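PDB 4KWA: transcriptional regulator from Saccharomonospora viridis, which probably acts as a TetR-family transcriptional repressor that binds DNA through a helix-turn-helix, and holds a choline ion in its C-terminal domain. Local coordinates for residues A[88-93]-A[97-102]; A[163-166]-A[172-175]. One frame throughout, in Å; residues are numbered along the deposited sequence. Where two conformers were deposited one is given.

Contact 1: A[88-93]-A[97-102]; sequences QLPTPG and DEWSVW. With CHT (choline ion), chain E.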
ATOM      1  N   GLN A  88      -7.372 -11.024   7.289  1.00 28.40           N
ATOM      2  CA  GLN A  88      -6.602  -9.987   6.706  1.00 26.21           C
ATOM      3  C   GLN A  88      -6.466  -8.782   7.553  1.00 27.38           C
ATOM      4  O   GLN A  88      -5.781  -7.864   7.117  1.00 29.62           O
ATOM      5  CB  GLN A  88      -7.162  -9.517   5.348  1.00 30.13           C
ATOM      6  CG  GLN A  88      -7.461 -10.630   4.360  1.00 31.13           C
ATOM      7  CD  GLN A  88      -6.500 -11.846   4.372  1.00 41.63           C
ATOM      8  OE1 GLN A  88      -6.961 -13.029   4.472  1.00 51.04           O
ATOM      9  NE2 GLN A  88      -5.206 -11.607   4.213  1.00 29.86           N
ATOM     10  N   LEU A  89      -7.120  -8.708   8.715  1.00 25.31           N
ATOM     11  CA  LEU A  89      -6.977  -7.510   9.521  1.00 26.33           C
ATOM     12  C   LEU A  89      -5.630  -7.432  10.176  1.00 29.89           C
ATOM     13  O   LEU A  89      -5.122  -8.433  10.597  1.00 28.18           O
ATOM     14  CB  LEU A  89      -8.075  -7.486  10.582  1.00 27.70           C
ATOM     15  CG  LEU A  89      -9.459  -7.545   9.977  1.00 32.04           C
ATOM     16  CD1 LEU A  89     -10.473  -7.532  11.108  1.00 33.68           C
ATOM     17  CD2 LEU A  89      -9.727  -6.473   8.969  1.00 36.89           C
ATOM     18  N   PRO A  90      -5.065  -6.233  10.343  1.00 24.40           N
ATOM     19  CA  PRO A  90      -3.766  -6.163  10.967  1.00 27.55           C
ATOM     20  C   PRO A  90      -3.910  -6.169  12.473  1.00 29.65           C
ATOM     21  O   PRO A  90      -3.525  -5.190  13.124  1.00 33.67           O
ATOM     22  CB  PRO A  90      -3.244  -4.803  10.507  1.00 30.40           C
ATOM     23  CG  PRO A  90      -4.485  -4.021  10.252  1.00 29.00           C
ATOM     24  CD  PRO A  90      -5.416  -4.983   9.616  1.00 29.15           C
ATOM     25  N   THR A  91      -4.420  -7.270  13.037  1.00 33.23           N
ATOM     26  CA  THR A  91      -4.591  -7.348  14.497  1.00 29.98           C
ATOM     27  C   THR A  91      -3.239  -7.419  15.228  1.00 30.09           C
ATOM     28  O   THR A  91      -2.192  -7.881  14.726  1.00 31.34           O
ATOM     29  CB  THR A  91      -5.519  -8.499  14.830  1.00 38.53           C
ATOM     30  OG1 THR A  91      -5.097  -9.644  14.127  1.00 30.93           O
ATOM     31  CG2 THR A  91      -6.866  -8.249  14.304  1.00 35.23           C
ATOM     32  N   PRO A  92      -3.249  -7.009  16.504  1.00 31.04           N
ATOM     33  CA  PRO A  92      -2.045  -7.064  17.295  1.00 40.60           C
ATOM     34  C   PRO A  92      -1.259  -8.393  17.113  1.00 38.24           C
ATOM     35  O   PRO A  92      -1.861  -9.417  16.978  1.00 36.92           O
ATOM     36  CB  PRO A  92      -2.576  -6.903  18.711  1.00 42.32           C
ATOM     37  CG  PRO A  92      -3.887  -6.181  18.552  1.00 39.16           C
ATOM     38  CD  PRO A  92      -4.352  -6.302  17.148  1.00 38.70           C
ATOM     39  N   GLY A  93       0.058  -8.315  17.061  1.00 34.26           N
ATOM     40  CA  GLY A  93       0.950  -9.478  16.915  1.00 32.02           C
ATOM     41  C   GLY A  93       1.426  -9.794  15.522  1.00 33.53           C
ATOM     42  O   GLY A  93       1.779  -8.912  14.733  1.00 32.27           O
ATOM     43  N   ASP A  97       2.425  -7.486  12.168  1.00 34.83           N
ATOM     44  CA  ASP A  97       3.793  -7.616  11.619  1.00 30.74           C
ATOM     45  C   ASP A  97       3.786  -8.009  10.169  1.00 31.16           C
ATOM     46  O   ASP A  97       4.609  -7.531   9.357  1.00 28.49           O
ATOM     47  CB  ASP A  97       4.579  -8.635  12.435  1.00 37.77           C
ATOM     48  CG  ASP A  97       4.993  -8.117  13.810  1.00 33.35           C
ATOM     49  OD1 ASP A  97       4.888  -6.937  14.086  1.00 33.37           O
ATOM     50  OD2 ASP A  97       5.363  -8.945  14.646  1.00 47.98           O
ATOM     51  N   GLU A  98       2.919  -8.958   9.798  1.00 28.78           N
ATOM     52  CA  GLU A  98       2.841  -9.335   8.408  1.00 26.40           C
ATOM     53  C   GLU A  98       2.516  -8.135   7.552  1.00 27.19           C
ATOM     54  O   GLU A  98       3.189  -7.895   6.544  1.00 29.13           O
ATOM     55  CB  GLU A  98       1.860 -10.493   8.222  1.00 32.75           C
ATOM     56  CG  GLU A  98       2.365 -11.784   8.852  1.00 35.99           C
ATOM     57  CD  GLU A  98       1.390 -12.943   8.660  1.00 36.60           C
ATOM     58  OE1 GLU A  98       0.292 -12.719   8.155  1.00 38.39           O
ATOM     59  OE2 GLU A  98       1.723 -14.085   8.958  1.00 40.02           O
ATOM     60  N   TRP A  99       1.543  -7.304   7.998  1.00 29.07           N
ATOM     61  CA  TRP A  99       1.263  -6.114   7.265  1.00 26.21           C
ATOM     62  C   TRP A  99       2.479  -5.249   7.118  1.00 27.68           C
ATOM     63  O   TRP A  99       2.716  -4.711   6.047  1.00 29.56           O
ATOM     64  CB  TRP A  99       0.093  -5.331   7.899  1.00 27.02           C
ATOM     65  CG  TRP A  99      -1.277  -5.794   7.451  1.00 23.97           C
ATOM     66  CD1 TRP A  99      -1.978  -6.828   7.914  1.00 24.60           C
ATOM     67  CD2 TRP A  99      -2.024  -5.278   6.323  1.00 24.89           C
ATOM     68  NE1 TRP A  99      -3.161  -6.992   7.197  1.00 26.78           N
ATOM     69  CE2 TRP A  99      -3.215  -6.038   6.215  1.00 26.43           C
ATOM     70  CE3 TRP A  99      -1.807  -4.266   5.401  1.00 26.31           C
ATOM     71  CZ2 TRP A  99      -4.222  -5.779   5.230  1.00 25.17           C
ATOM     72  CZ3 TRP A  99      -2.823  -3.989   4.423  1.00 25.55           C
ATOM     73  CH2 TRP A  99      -4.021  -4.748   4.355  1.00 26.10           C
ATOM     74  N   SER A 100       3.209  -5.080   8.217  0.50 29.07           N
ATOM     75  CA  SER A 100       4.420  -4.257   8.220  0.50 33.33           C
ATOM     76  C   SER A 100       5.392  -4.705   7.142  0.50 31.27           C
ATOM     77  O   SER A 100       6.034  -3.880   6.498  0.50 31.63           O
ATOM     78  CB  SER A 100       5.126  -4.276   9.589  0.50 32.30           C
ATOM     79  OG  SER A 100       4.349  -3.698  10.634  0.50 31.70           O
ATOM     80  N   VAL A 101       5.531  -6.018   6.973  1.00 32.37           N
ATOM     81  CA  VAL A 101       6.409  -6.570   5.996  1.00 30.71           C
ATOM     82  C   VAL A 101       5.841  -6.414   4.577  1.00 28.05           C
ATOM     83  O   VAL A 101       6.619  -6.076   3.657  1.00 33.78           O
ATOM     84  CB  VAL A 101       6.683  -8.028   6.285  1.00 29.71           C
ATOM     85  CG1 VAL A 101       7.474  -8.639   5.124  1.00 32.52           C
ATOM     86  CG2 VAL A 101       7.427  -8.103   7.613  1.00 30.46           C
ATOM     87  N   TRP A 102       4.542  -6.695   4.398  1.00 26.83           N
ATOM     88  CA  TRP A 102       3.928  -6.529   3.060  1.00 25.50           C
ATOM     89  C   TRP A 102       4.045  -5.124   2.527  1.00 24.73           C
ATOM     90  O   TRP A 102       4.386  -4.986   1.324  1.00 28.59           O
ATOM     91  CB  TRP A 102       2.532  -7.137   2.854  1.00 28.93           C
ATOM     92  CG  TRP A 102       2.525  -8.637   3.062  1.00 38.97           C
ATOM     93  CD1 TRP A 102       1.901  -9.292   4.072  1.00 41.60           C
ATOM     94  CD2 TRP A 102       3.212  -9.646   2.274  1.00 37.06           C
ATOM     95  NE1 TRP A 102       2.128 -10.657   3.968  1.00 39.12           N
ATOM     96  CE2 TRP A 102       2.961 -10.890   2.898  1.00 44.04           C
ATOM     97  CE3 TRP A 102       4.086  -9.609   1.144  1.00 32.85           C
ATOM     98  CZ2 TRP A 102       3.445 -12.093   2.386  1.00 46.32           C
ATOM     99  CZ3 TRP A 102       4.563 -10.810   0.617  1.00 48.69           C
ATOM    100  CH2 TRP A 102       4.256 -12.043   1.259  1.00 50.43           C
TER
HETATM  101  C4  CHT E 303      -1.634  -9.977   0.643  1.00 66.80           C
HETATM  102  C5  CHT E 303      -1.829 -10.000   2.160  1.00 47.08           C
HETATM  103  C6  CHT E 303      -1.513  -7.557   2.418  1.00 47.78           C
HETATM  104  C7  CHT E 303      -2.077  -8.929   4.284  1.00 57.00           C
HETATM  105  C8  CHT E 303      -3.706  -8.489   2.475  1.00 49.80           C
HETATM  106  O6  CHT E 303      -0.775 -11.084   0.330  1.00 67.60           O
HETATM  107  N1  CHT E 303      -2.288  -8.743   2.817  1.00 50.82           N
HETATM  108  O   HOH W   1      -3.741  -9.886   8.501  1.00 32.89           O

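Contact 2: A[163-166]-A[172-175]; sequences GIQV and GCSV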
ATOM      1  N   GLY A 163      -5.875  -1.087   5.017  1.00 22.78           N
ATOM      2  CA  GLY A 163      -4.789  -1.446   5.933  1.00 22.21           C
ATOM      3  C   GLY A 163      -3.737  -0.419   6.112  1.00 26.36           C
ATOM      4  O   GLY A 163      -3.216  -0.189   7.186  1.00 24.47           O
ATOM      5  N   ILE A 164      -3.476   0.271   4.998  1.00 24.22           N
ATOM      6  CA  ILE A 164      -2.593   1.383   4.982  1.00 24.40           C
ATOM      7  C   ILE A 164      -3.100   2.461   5.911  1.00 27.82           C
ATOM      8  O   ILE A 164      -2.305   3.000   6.689  1.00 25.21           O
ATOM      9  CB  ILE A 164      -2.371   1.914   3.529  1.00 21.75           C
ATOM     10  CG1 ILE A 164      -1.774   0.871   2.641  1.00 30.87           C
ATOM     11  CG2 ILE A 164      -1.464   3.181   3.548  1.00 25.93           C
ATOM     12  CD1 ILE A 164      -1.941   1.159   1.148  1.00 29.94           C
ATOM     13  N   GLN A 165      -4.379   2.817   5.806  1.00 27.17           N
ATOM     14  CA  GLN A 165      -4.971   3.828   6.628  1.00 27.09           C
ATOM     15  C   GLN A 165      -4.772   3.397   8.136  1.00 30.15           C
ATOM     16  O   GLN A 165      -4.387   4.239   8.986  1.00 27.86           O
ATOM     17  CB  GLN A 165      -6.426   4.058   6.205  1.00 31.80           C
ATOM     18  CG  GLN A 165      -6.572   4.555   4.780  1.00 31.22           C
ATOM     19  CD  GLN A 165      -8.025   4.698   4.361  1.00 32.18           C
ATOM     20  OE1 GLN A 165      -8.918   4.648   5.209  1.00 33.09           O
ATOM     21  NE2 GLN A 165      -8.268   4.952   3.053  1.00 35.83           N
ATOM     22  N   VAL A 166      -4.938   2.110   8.451  1.00 25.13           N
ATOM     23  CA  VAL A 166      -4.669   1.693   9.825  1.00 27.32           C
ATOM     24  C   VAL A 166      -3.219   1.847  10.239  1.00 30.41           C
ATOM     25  O   VAL A 166      -2.900   2.514  11.253  1.00 28.19           O
ATOM     26  CB  VAL A 166      -5.176   0.246  10.087  1.00 27.82           C
ATOM     27  CG1 VAL A 166      -4.839  -0.217  11.516  1.00 33.40           C
ATOM     28  CG2 VAL A 166      -6.679   0.149   9.710  1.00 34.21           C
ATOM     29  N   GLY A 172      -9.255   8.457  13.214  1.00 42.93           N
ATOM     30  CA  GLY A 172     -10.525   7.740  13.298  1.00 37.46           C
ATOM     31  C   GLY A 172     -10.386   6.307  12.836  1.00 45.19           C
ATOM     32  O   GLY A 172     -11.268   5.486  13.075  1.00 43.09           O
ATOM     33  N   CYS A 173      -9.236   5.969  12.244  1.00 36.22           N
ATOM     34  CA  CYS A 173      -9.069   4.610  11.725  1.00 35.63           C
ATOM     35  C   CYS A 173      -8.628   3.701  12.870  1.00 36.45           C
ATOM     36  O   CYS A 173      -7.992   4.133  13.863  1.00 42.81           O
ATOM     37  CB  CYS A 173      -8.089   4.574  10.520  1.00 33.36           C
ATOM     38  SG  CYS A 173      -8.682   5.472   9.045  1.00 50.65           S
ATOM     39  N   SER A 174      -9.085   2.483  12.837  1.00 36.43           N
ATOM     40  CA  SER A 174      -8.649   1.474  13.822  1.00 33.68           C
ATOM     41  C   SER A 174      -8.934   0.158  13.140  1.00 28.21           C
ATOM     42  O   SER A 174      -9.651   0.136  12.147  1.00 25.61           O
ATOM     43  CB  SER A 174      -9.472   1.517  15.097  1.00 35.66           C
ATOM     44  OG  SER A 174     -10.853   1.250  14.762  1.00 28.85           O
ATOM     45  N   VAL A 175      -8.424  -0.945  13.713  1.00 27.76           N
ATOM     46  CA  VAL A 175      -8.787  -2.268  13.133  1.00 28.92           C
ATOM     47  C   VAL A 175     -10.340  -2.429  13.213  1.00 30.03           C
ATOM     48  O   VAL A 175     -10.942  -3.016  12.334  1.00 26.85           O
ATOM     49  CB  VAL A 175      -8.126  -3.417  13.919  1.00 29.19           C
ATOM     50  CG1 VAL A 175      -8.635  -4.775  13.458  1.00 32.14           C
ATOM     51  CG2 VAL A 175      -6.614  -3.387  13.806  1.00 35.83           C
TER

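Contact 1: A[88-93]-A[97-102]
Trp99 leaves its helix with chi1 at -85° and chi2 at 82°, which stands the indole up against the loop 88-93 and points its NE1 at the carbonyl of Gln88. NE1 donates to Gln88 O at 2.8 Å, and the bond is bent, 136° at the hydrogen. The acceptor sits close to the ring plane, whereas the donor lies well above the carbonyl plane, clear of either lone pair. A water bridges the same place: it donates to Leu89 O and accepts a second, weak bond from Trp99 NE1. With its N-H held in this way, the indole is hindered from turning about chi2. One face of it is taken by Pro90, whose CB lies 3.9 Å from the centroid of the five-membered ring in a CH-pi contact; Pro90 is also the centre of an inverse gamma turn. On the opposite face rests the choline ion, its methyl C7 3.7 Å from Trp99 CE2. A methyl of the quaternary ammonium lying over the indole face is consistent with a cation-pi contribution, as in many choline sites; this is the ligand-binding domain of a TetR-family regulator, and Trp102 turns a ring face to choline C5 as well. Asp160, on helix 148-168, is another residue of the pocket and touches Trp99. Farther along, the loop passes into helix 94-109 through Gly93, the N-cap residue, whose O receives a straight 3.0 Å bond from Asp97 N. The Asp97 carboxylate lies alongside that carbonyl and makes its salt bridge with Arg19 of helix 2-20.

Contact 2: A[163-166]-A[172-175]
Cys173 lays its sulfur against the side chain of Gln165, with SG 3.9 Å from Gln165 CB and equally far from Gln165 OE1. Its chi1 of -65° sets SG beside its own backbone N, and CB points at the helix, 4.0 Å from Gln165 O. The sulfur is part of a mixed disulfide: SG is linked covalently to beta-mercaptoethanol, probably acquired from the crystallisation liquor, so the position of the sulfur is that of the modified residue. Gln165 is extended beyond CG, and its OE1 accepts a hydrogen bond from Lys170 in the turn between the helices. The same side chain also packs on Tyr123 of the second subunit.

The next residue, Val166, meets both backbone and side chain. Its CG2 branch comes up to Ser174 O at 3.8 Å, while CG1, anti to the backbone N (chi1 178°), heads for Val175 and ends 4.3 Å from Val175 CG2. No hydrogen bond crosses between 163-166 and 172-175, so van der Waals contact alone joins them directly. Ser174 turns its CB away from the helix and uses OG to cap the next helix, accepting from His177 N. Beyond the segments, Val166 also leans on Pro90, which ties this end of the helix to the loop that follows helix 77-86. What results is an interhelical turn of the all-alpha C-terminal domain, in which helix 148-168 ends, the chain turns back and a serine N-cap starts helix 175-190.

Overall arrangement
Contact 1 closes along the chain before contact 2 opens, and their centres lie 12 Å apart within the C-terminal domain. They touch at two places. Trp99 CZ3 packs on Gly163 CA at 3.6 Å, bringing the choline-facing indole against helix 148-168, which also supplies Asp160 to the pocket. Along the loop 88-93, Pro90 O comes within 3.6 Å of Val175 CG2, and Leu89 and Thr91 meet the CG1 branch of the same valine. Contact 1 thus forms part of the choline site itself, while contact 2 stands behind it: the side chain of Val166 is about 11 Å from the choline ion.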